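Local coordinates for L-amino acid deaminase (Proteus vulgaris, PDB 5I39), which probably catalyses the oxidative deamination of L-amino acids as a membrane-bound, FAD-dependent oxidoreductase, at residues A[245-249]-A[250-254]. Sequence-based numbering, arbitrary orientation.
Sequences LFMQN and LNVDV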
loop_
_atom_site.group_PDB
_atom_site.type_symbol
_atom_site.label_atom_id
_atom_site.label_comp_id
_atom_site.label_asym_id
_atom_site.label_seq_id
_atom_site.Cartn_x
_atom_site.Cartn_y
_atom_site.Cartn_z
ATOM N N LEU A 245 -0.947 -14.810 -12.546
ATOM C CA LEU A 245 -0.177 -15.946 -13.058
ATOM C C LEU A 245 -0.362 -17.184 -12.176
ATOM O O LEU A 245 -0.626 -18.281 -12.677
ATOM C CB LEU A 245 1.305 -15.579 -13.148
ATOM C CG LEU A 245 2.222 -16.562 -13.871
ATOM C CD1 LEU A 245 1.975 -16.513 -15.364
ATOM C CD2 LEU A 245 3.675 -16.243 -13.596
ATOM N N PHE A 246 -0.243 -17.001 -10.863
ATOM C CA PHE A 246 -0.399 -18.107 -9.921
ATOM C C PHE A 246 -1.778 -18.762 -10.052
ATOM O O PHE A 246 -1.893 -19.990 -10.126
ATOM C CB PHE A 246 -0.173 -17.630 -8.482
ATOM C CG PHE A 246 -0.177 -18.745 -7.474
ATOM C CD1 PHE A 246 0.986 -19.460 -7.199
ATOM C CD2 PHE A 246 -1.348 -19.097 -6.809
ATOM C CE1 PHE A 246 0.981 -20.497 -6.276
ATOM C CE2 PHE A 246 -1.358 -20.131 -5.886
ATOM C CZ PHE A 246 -0.193 -20.832 -5.618
HETATM N N MSE A 247 -2.819 -17.938 -10.102
HETATM C CA MSE A 247 -4.185 -18.455 -10.235
HETATM C C MSE A 247 -4.447 -19.083 -11.587
HETATM O O MSE A 247 -5.202 -20.059 -11.667
HETATM C CB MSE A 247 -5.209 -17.366 -9.934
HETATM C CG MSE A 247 -5.179 -16.870 -8.482
HETATM SE SE MSE A 247 -5.288 -18.279 -7.110
HETATM C CE MSE A 247 -6.901 -19.213 -7.739
ATOM N N GLN A 248 -3.837 -18.561 -12.654
ATOM C CA GLN A 248 -3.978 -19.154 -13.993
ATOM C C GLN A 248 -3.517 -20.612 -14.023
ATOM O O GLN A 248 -4.108 -21.448 -14.712
ATOM C CB GLN A 248 -3.222 -18.337 -15.052
ATOM C CG GLN A 248 -4.096 -17.319 -15.761
ATOM C CD GLN A 248 -3.306 -16.312 -16.566
ATOM O OE1 GLN A 248 -2.130 -16.077 -16.305
ATOM N NE2 GLN A 248 -3.957 -15.700 -17.550
ATOM N N ASN A 249 -2.463 -20.922 -13.269
ATOM C CA ASN A 249 -1.986 -22.312 -13.165
ATOM C C ASN A 249 -2.955 -23.240 -12.421
ATOM O O ASN A 249 -2.851 -24.455 -12.534
ATOM C CB ASN A 249 -0.598 -22.368 -12.524
ATOM C CG ASN A 249 0.478 -21.757 -13.404
ATOM O OD1 ASN A 249 0.396 -21.809 -14.629
ATOM N ND2 ASN A 249 1.496 -21.187 -12.786
ATOM N N LEU A 250 -3.876 -22.652 -11.656
ATOM C CA LEU A 250 -5.010 -23.355 -11.049
ATOM C C LEU A 250 -6.313 -23.231 -11.869
ATOM O O LEU A 250 -7.391 -23.581 -11.383
ATOM C CB LEU A 250 -5.218 -22.818 -9.629
ATOM C CG LEU A 250 -4.045 -22.990 -8.660
ATOM C CD1 LEU A 250 -4.328 -22.242 -7.371
ATOM C CD2 LEU A 250 -3.763 -24.452 -8.358
ATOM N N ASN A 251 -6.202 -22.765 -13.113
ATOM C CA ASN A 251 -7.337 -22.576 -14.032
ATOM C C ASN A 251 -8.409 -21.603 -13.520
ATOM O O ASN A 251 -9.607 -21.823 -13.709
ATOM C CB ASN A 251 -7.950 -23.932 -14.424
ATOM C CG ASN A 251 -6.924 -24.882 -15.024
ATOM O OD1 ASN A 251 -6.099 -24.478 -15.843
ATOM N ND2 ASN A 251 -6.975 -26.150 -14.627
ATOM N N VAL A 252 -7.957 -20.526 -12.879
ATOM C CA VAL A 252 -8.832 -19.450 -12.413
ATOM C C VAL A 252 -8.311 -18.136 -12.979
ATOM O O VAL A 252 -7.141 -17.798 -12.788
ATOM C CB VAL A 252 -8.871 -19.380 -10.870
ATOM C CG1 VAL A 252 -9.702 -18.196 -10.377
ATOM C CG2 VAL A 252 -9.411 -20.680 -10.292
ATOM N N ASP A 253 -9.192 -17.396 -13.651
ATOM C CA ASP A 253 -8.855 -16.097 -14.222
ATOM C C ASP A 253 -8.998 -14.991 -13.177
ATOM O O ASP A 253 -10.049 -14.849 -12.556
ATOM C CB ASP A 253 -9.755 -15.775 -15.414
ATOM C CG ASP A 253 -9.402 -14.446 -16.059
ATOM O OD1 ASP A 253 -8.321 -14.349 -16.671
ATOM O OD2 ASP A 253 -10.194 -13.493 -15.932
ATOM N N VAL A 254 -7.934 -14.214 -13.001
ATOM C CA VAL A 254 -7.950 -13.025 -12.146
ATOM C C VAL A 254 -7.702 -11.842 -13.087
ATOM O O VAL A 254 -6.578 -11.696 -13.578
ATOM C CB VAL A 254 -6.867 -13.085 -11.049
ATOM C CG1 VAL A 254 -6.932 -11.856 -10.151
ATOM C CG2 VAL A 254 -7.033 -14.342 -10.209
HETATM O O HOH W 1 -6.846 -16.382 -17.579
HETATM O O HOH W 2 -3.296 -25.788 -15.053
#
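Selenomethionine Met247 packs against Leu250, Val252 and Val254 where the helix ends and the chain turns back. Its CB lies 3.5 Å from Val254 CG2, and CG stays against that same methyl. Bends at chi2 (-52°) and chi3 (-53°) then turn the chain aside: SE passes Leu250 CD1 at 4.1 Å, and the terminal CE settles 3.7 Å from Val252 CB, near both methyls of Val252 and Leu250 CD1. Val237, Leu367 and Ile369, from two strands of the nucleotide-binding sheet, also touch this side chain. Leu250 CD1 in addition meets Phe246 CE2 at 3.9 Å, approaching the ring at a slant; the ring itself touches Ala210 and the bound FAD.

The backbone makes the reversal. Met247 O accepts hydrogen bonds from Leu250 N and, along a straighter path, from Val252 N (3.0 Å, 159° at the hydrogen), the two donors arriving from opposite faces of the carbonyl plane. Asn251 N donates a hydrogen bond to Gln248 O at 2.9 Å, closing the type I turn from Gln248 to Asn251. A water links Gln248 NE2 to Asp253 OD1, which also forms a salt bridge with Arg244. With Asn251 at positive phi as C-prime residue, this is a Schellman motif, here ending a helix that borders the FAD pocket.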